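Local coordinates for protein R.Ecl18kI (Enterobacter cloacae, PDB 2GB7) that recognises the double-stranded DNA sequence 5'-CCNGG-3' as a type II restriction endonuclease and cleaves both strands, flipping nucleotides out of the helix in the process, at residues D38-N41 and S42-L46; M251-S254 and A255-S259. The protein carries 1 engineered substitution. All blocks are in the same frame, centred on the assembly; numbering follows the deposited sequence.

Two local contacts illustrate how a helix is secured at its start and along its length. Contact 1 lies at the surface, where the loop after helix 24-34 turns into helix 42-47; contact 2 spans the latter part of helix 248-259, which follows the edge strand 245-247, and is partly buried. The first relies on an N-cap and a cation-pi pair, the second on regular backbone bonding and an amide-carboxylate bond on its outer side. They hold different helices, yet these meet: L46 CD1 of 42-46 packs 3.5 Å from L252 O and 3.9 Å from M256 CB of 251-259. Neither touches the DNA, whose nearest atoms lie about 16 and 14 Å away.

Contact 1: D38-N41 and S42-L46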
ATOM      1  N   ASP F  38     -22.076  23.026  -7.900  1.00 12.10           N
ATOM      2  CA  ASP F  38     -21.442  24.263  -8.313  1.00 13.16           C
ATOM      3  C   ASP F  38     -22.352  25.471  -8.140  1.00 13.07           C
ATOM      4  O   ASP F  38     -21.955  26.580  -8.454  1.00 13.40           O
ATOM      5  CB  ASP F  38     -20.908  24.173  -9.745  1.00 13.45           C
ATOM      6  CG  ASP F  38     -22.018  23.997 -10.796  1.00 15.12           C
ATOM      7  OD1 ASP F  38     -23.065  23.370 -10.523  1.00 14.29           O
ATOM      8  OD2 ASP F  38     -21.816  24.512 -11.911  1.00 17.84           O
ATOM      9  N   GLN F  39     -23.580  25.240  -7.680  1.00 12.72           N
ATOM     10  CA  GLN F  39     -24.508  26.342  -7.451  1.00 13.64           C
ATOM     11  C   GLN F  39     -24.910  26.515  -5.990  1.00 11.95           C
ATOM     12  O   GLN F  39     -25.662  27.435  -5.642  1.00 10.93           O
ATOM     13  CB  GLN F  39     -25.731  26.199  -8.359  1.00 14.85           C
ATOM     14  CG  GLN F  39     -25.444  26.582  -9.819  1.00 19.80           C
ATOM     15  CD  GLN F  39     -24.720  27.937  -9.933  1.00 24.73           C
ATOM     16  OE1 GLN F  39     -23.585  28.010 -10.415  1.00 25.39           O
ATOM     17  NE2 GLN F  39     -25.372  29.001  -9.478  1.00 24.60           N
ATOM     18  N   LYS F  40     -24.384  25.643  -5.139  1.00 12.07           N
ATOM     19  CA  LYS F  40     -24.686  25.664  -3.706  1.00 11.62           C
ATOM     20  C   LYS F  40     -23.828  26.678  -3.001  1.00 11.67           C
ATOM     21  O   LYS F  40     -22.660  26.879  -3.359  1.00 10.20           O
ATOM     22  CB  LYS F  40     -24.440  24.282  -3.086  1.00 12.57           C
ATOM     23  CG  LYS F  40     -25.338  23.156  -3.678  1.00 12.82           C
ATOM     24  CD  LYS F  40     -26.793  23.414  -3.278  1.00 18.62           C
ATOM     25  CE  LYS F  40     -27.654  22.190  -3.450  1.00 22.92           C
ATOM     26  NZ  LYS F  40     -27.122  21.090  -2.606  1.00 25.88           N
ATOM     27  N   ASN F  41     -24.420  27.311  -1.984  1.00 11.19           N
ATOM     28  CA  ASN F  41     -23.678  28.265  -1.174  1.00 13.01           C
ATOM     29  C   ASN F  41     -22.774  27.582  -0.152  1.00 13.47           C
ATOM     30  O   ASN F  41     -22.792  26.361  -0.001  1.00 13.92           O
ATOM     31  CB  ASN F  41     -24.626  29.294  -0.527  1.00 12.89           C
ATOM     32  CG  ASN F  41     -25.455  28.731   0.621  1.00 14.96           C
ATOM     33  OD1 ASN F  41     -25.426  27.545   0.928  1.00 16.71           O
ATOM     34  ND2 ASN F  41     -26.223  29.612   1.260  1.00 17.93           N
ATOM     35  N   SER F  42     -21.961  28.376   0.525  1.00 14.67           N
ATOM     36  CA  SER F  42     -20.964  27.841   1.438  1.00 14.59           C
ATOM     37  C   SER F  42     -21.636  27.121   2.593  1.00 14.33           C
ATOM     38  O   SER F  42     -21.154  26.084   3.035  1.00 14.02           O
ATOM     39  CB  SER F  42     -20.036  28.952   1.907  1.00 15.36           C
ATOM     40  OG  SER F  42     -20.771  30.039   2.440  1.00 17.24           O
ATOM     41  N   ASP F  43     -22.772  27.640   3.066  1.00 14.89           N
ATOM     42  CA  ASP F  43     -23.484  26.992   4.167  1.00 15.56           C
ATOM     43  C   ASP F  43     -23.840  25.550   3.843  1.00 15.75           C
ATOM     44  O   ASP F  43     -23.792  24.681   4.728  1.00 15.89           O
ATOM     45  CB  ASP F  43     -24.747  27.773   4.552  1.00 16.21           C
ATOM     46  CG  ASP F  43     -24.446  28.984   5.404  1.00 19.57           C
ATOM     47  OD1 ASP F  43     -23.295  29.170   5.870  1.00 21.75           O
ATOM     48  OD2 ASP F  43     -25.391  29.775   5.623  1.00 20.49           O
ATOM     49  N   TYR F  44     -24.186  25.279   2.584  1.00 14.95           N
ATOM     50  CA  TYR F  44     -24.478  23.901   2.176  1.00 15.17           C
ATOM     51  C   TYR F  44     -23.326  22.938   2.490  1.00 14.99           C
ATOM     52  O   TYR F  44     -23.540  21.861   3.039  1.00 15.29           O
ATOM     53  CB  TYR F  44     -24.852  23.786   0.688  1.00 15.78           C
ATOM     54  CG  TYR F  44     -24.889  22.329   0.270  1.00 18.96           C
ATOM     55  CD1 TYR F  44     -25.985  21.506   0.576  1.00 23.55           C
ATOM     56  CD2 TYR F  44     -23.785  21.750  -0.334  1.00 20.66           C
ATOM     57  CE1 TYR F  44     -25.966  20.138   0.236  1.00 25.34           C
ATOM     58  CE2 TYR F  44     -23.762  20.405  -0.677  1.00 24.53           C
ATOM     59  CZ  TYR F  44     -24.842  19.609  -0.394  1.00 25.35           C
ATOM     60  OH  TYR F  44     -24.737  18.274  -0.759  1.00 29.18           O
ATOM     61  N   PHE F  45     -22.123  23.337   2.119  1.00 13.95           N
ATOM     62  CA  PHE F  45     -20.954  22.494   2.294  1.00 13.89           C
ATOM     63  C   PHE F  45     -20.562  22.402   3.761  1.00 13.73           C
ATOM     64  O   PHE F  45     -20.093  21.372   4.226  1.00 13.45           O
ATOM     65  CB  PHE F  45     -19.817  23.042   1.445  1.00 13.44           C
ATOM     66  CG  PHE F  45     -20.093  22.943  -0.018  1.00 12.79           C
ATOM     67  CD1 PHE F  45     -19.813  21.751  -0.703  1.00 11.75           C
ATOM     68  CD2 PHE F  45     -20.642  24.012  -0.720  1.00 12.33           C
ATOM     69  CE1 PHE F  45     -20.088  21.644  -2.067  1.00 13.20           C
ATOM     70  CE2 PHE F  45     -20.905  23.907  -2.107  1.00 12.02           C
ATOM     71  CZ  PHE F  45     -20.642  22.713  -2.769  1.00 13.93           C
ATOM     72  N   LEU F  46     -20.763  23.501   4.476  1.00 14.15           N
ATOM     73  CA  LEU F  46     -20.408  23.566   5.874  1.00 16.15           C
ATOM     74  C   LEU F  46     -21.284  22.594   6.630  1.00 16.20           C
ATOM     75  O   LEU F  46     -20.820  21.904   7.546  1.00 17.81           O
ATOM     76  CB  LEU F  46     -20.627  25.008   6.373  1.00 15.23           C
ATOM     77  CG  LEU F  46     -20.265  25.394   7.796  1.00 20.59           C
ATOM     78  CD1 LEU F  46     -18.853  24.906   8.141  1.00 23.80           C
ATOM     79  CD2 LEU F  46     -20.371  26.906   7.912  1.00 22.21           C
TER
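K40 lays its side chain over the Y44 ring, and its path from CB to NZ gives the contact its shape. K40 CB comes first, meeting two aromatic rings, 3.7 Å from F45 CE2 and 3.8 Å from Y44 CD2. CG passes over the tyrosine face as a CH-pi donor, and CD continues above Y44 CG. Bends at chi2 and chi4 fold the chain back across the ring, bringing K40 NZ to 3.4 Å from the centroid of Y44, 20° off the normal: a cation-pi contact displaced toward the rim on the CE1 side. Y44 CD2 in turn sits over the centre of the F45 ring, whose edge meets K40 O and N41 O.

Beside these rings, N41 caps helix 42-47. With chi1 at 73°, its amide bends back over the first turn, and N41 OD1 accepts from Y44 N at 3.1 Å through a moderately bent bond (149°), the donor tilted out of the carbonyl plane. The same N-H makes a weak bond to N41 O. F45, buried, touches F32 of helix 24-34 and meets Y52 edge-to-face. The lysine charge is thus probably eased by the Y44 face, while the cap supplies an acceptor to an N-H of the opening helical turn.

Contact 2: M251-S254 and A255-S259; sequences MLQS and AMELS
Q253 and E257, one helical turn apart, are joined through both main chain and side chain. Among the backbone bonds, four successive i to i+4 links cross the contact: A255 N to M251 O, M256 N to L252 O, E257 N to Q253 O (2.9 Å) and L258 N to S254 O, the regular pattern of an alpha helix.

Direct side-chain bonding falls to Q253 NE2, which donates to E257 OE2 at 3.2 Å in a nearly straight bond (166°). The acceptor lies in the plane of the glutamine amide, whereas the donor reaches OE2 from above the carboxylate plane, the two groups being turned 73° apart. The glutamine bends at chi2 (59°) toward an E257 chain that runs extended beyond CG.

Water bonding engages the other carboxylate oxygen. One water donates to both S254 O and E257 OE1; a second donates to OE1 at 3.2 Å and pairs with S254 OG.

Nonpolar packing serves the inner side: L252 and A255 lie on M132 of helix 102-134, and M251 and A255 reach strand 177-181 through I179 and M177. The helix thus lies against the central sheet of a PDDEXK-type nuclease fold, consistent with its family assignment. It is therefore amphipathic here. Its hydrophobic residues join the sheet and a long helix, while on the outer side both carboxylate oxygens of E257 are engaged, which probably steadies its negative charge.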
ATOM      1  N   MET F 251     -14.966  18.716  11.365  1.00  9.74           N
ATOM      2  CA  MET F 251     -13.806  19.263  10.676  1.00 10.49           C
ATOM      3  C   MET F 251     -14.122  20.570   9.978  1.00  9.80           C
ATOM      4  O   MET F 251     -13.358  21.527  10.083  1.00 10.90           O
ATOM      5  CB  MET F 251     -13.219  18.268   9.668  1.00 11.27           C
ATOM      6  CG  MET F 251     -11.888  18.774   9.128  1.00 12.68           C
ATOM      7  SD  MET F 251     -11.205  17.591   7.941  1.00 15.15           S
ATOM      8  CE  MET F 251     -12.215  17.949   6.530  1.00 13.61           C
ATOM      9  N   LEU F 252     -15.235  20.621   9.250  1.00  9.52           N
ATOM     10  CA  LEU F 252     -15.609  21.840   8.524  1.00 10.84           C
ATOM     11  C   LEU F 252     -15.898  23.010   9.459  1.00 11.11           C
ATOM     12  O   LEU F 252     -15.548  24.157   9.175  1.00 10.87           O
ATOM     13  CB  LEU F 252     -16.791  21.584   7.601  1.00 11.89           C
ATOM     14  CG  LEU F 252     -16.408  21.193   6.176  1.00 12.56           C
ATOM     15  CD1 LEU F 252     -15.841  22.405   5.419  1.00 15.25           C
ATOM     16  CD2 LEU F 252     -15.368  20.016   6.090  1.00 14.10           C
ATOM     17  N   GLN F 253     -16.509  22.704  10.579  1.00 10.16           N
ATOM     18  CA  GLN F 253     -16.783  23.733  11.570  1.00 11.53           C
ATOM     19  C   GLN F 253     -15.461  24.316  12.077  1.00 10.72           C
ATOM     20  O   GLN F 253     -15.301  25.538  12.164  1.00 11.40           O
ATOM     21  CB  GLN F 253     -17.585  23.147  12.709  1.00 12.76           C
ATOM     22  CG  GLN F 253     -18.024  24.213  13.683  1.00 16.11           C
ATOM     23  CD  GLN F 253     -18.897  25.299  13.023  1.00 20.84           C
ATOM     24  OE1 GLN F 253     -19.761  25.006  12.189  0.50 22.93           O
ATOM     25  NE2 GLN F 253     -18.676  26.560  13.418  0.50 23.30           N
ATOM     26  N   SER F 254     -14.504  23.441  12.372  1.00 10.14           N
ATOM     27  CA  SER F 254     -13.184  23.898  12.828  1.00 12.23           C
ATOM     28  C   SER F 254     -12.482  24.708  11.733  1.00 12.77           C
ATOM     29  O   SER F 254     -11.905  25.762  12.007  1.00 13.21           O
ATOM     30  CB  SER F 254     -12.346  22.683  13.237  1.00 12.41           C
ATOM     31  OG  SER F 254     -12.932  22.112  14.401  1.00 15.04           O
ATOM     32  N   ALA F 255     -12.586  24.258  10.481  1.00 11.00           N
ATOM     33  CA  ALA F 255     -11.920  24.970   9.386  1.00 11.67           C
ATOM     34  C   ALA F 255     -12.513  26.341   9.206  1.00 12.82           C
ATOM     35  O   ALA F 255     -11.797  27.317   8.992  1.00 13.88           O
ATOM     36  CB  ALA F 255     -12.018  24.176   8.065  1.00 12.73           C
ATOM     37  N   MET F 256     -13.832  26.420   9.336  1.00 11.63           N
ATOM     38  CA  MET F 256     -14.535  27.669   9.122  1.00 13.84           C
ATOM     39  C   MET F 256     -14.152  28.631  10.229  1.00 13.79           C
ATOM     40  O   MET F 256     -13.861  29.804   9.964  1.00 13.71           O
ATOM     41  CB  MET F 256     -16.037  27.434   9.123  1.00 14.16           C
ATOM     42  CG  MET F 256     -16.833  28.673   8.771  1.00 17.70           C
ATOM     43  SD  MET F 256     -16.438  29.382   7.160  1.00 24.74           S
ATOM     44  CE  MET F 256     -17.188  31.012   7.329  1.00 25.42           C
ATOM     45  N   GLU F 257     -14.079  28.122  11.454  1.00 13.92           N
ATOM     46  CA  GLU F 257     -13.714  28.998  12.584  1.00 15.58           C
ATOM     47  C   GLU F 257     -12.303  29.534  12.433  1.00 15.95           C
ATOM     48  O   GLU F 257     -12.082  30.721  12.688  1.00 16.58           O
ATOM     49  CB  GLU F 257     -13.873  28.295  13.929  1.00 15.84           C
ATOM     50  CG  GLU F 257     -15.302  27.946  14.242  1.00 17.76           C
ATOM     51  CD  GLU F 257     -15.448  26.918  15.359  1.00 22.38           C
ATOM     52  OE1 GLU F 257     -14.440  26.262  15.740  1.00 28.04           O
ATOM     53  OE2 GLU F 257     -16.587  26.766  15.845  1.00 25.61           O
ATOM     54  N   LEU F 258     -11.362  28.682  12.010  1.00 15.84           N
ATOM     55  CA  LEU F 258      -9.971  29.131  11.816  1.00 17.24           C
ATOM     56  C   LEU F 258      -9.865  30.071  10.629  1.00 17.86           C
ATOM     57  O   LEU F 258      -9.123  31.043  10.679  1.00 18.05           O
ATOM     58  CB  LEU F 258      -9.005  27.955  11.623  1.00 17.00           C
ATOM     59  CG  LEU F 258      -8.685  27.129  12.860  1.00 18.78           C
ATOM     60  CD1 LEU F 258      -7.996  25.827  12.462  1.00 18.95           C
ATOM     61  CD2 LEU F 258      -7.842  27.901  13.886  1.00 19.91           C
ATOM     62  N   SER F 259     -10.631  29.800   9.574  1.00 17.66           N
ATOM     63  CA  SER F 259     -10.614  30.621   8.370  1.00 19.23           C
ATOM     64  C   SER F 259     -10.997  32.079   8.636  1.00 20.21           C
ATOM     65  O   SER F 259     -10.460  32.989   8.003  1.00 21.28           O
ATOM     66  CB  SER F 259     -11.533  30.023   7.303  1.00 19.32           C
ATOM     67  OG  SER F 259     -12.879  30.384   7.536  1.00 22.42           O
TER
HETATM   68  O   HOH W   1     -11.392  25.866  15.033  1.00 39.70           O
HETATM   69  O   HOH W   2     -12.978  23.655  16.989  1.00 48.93           O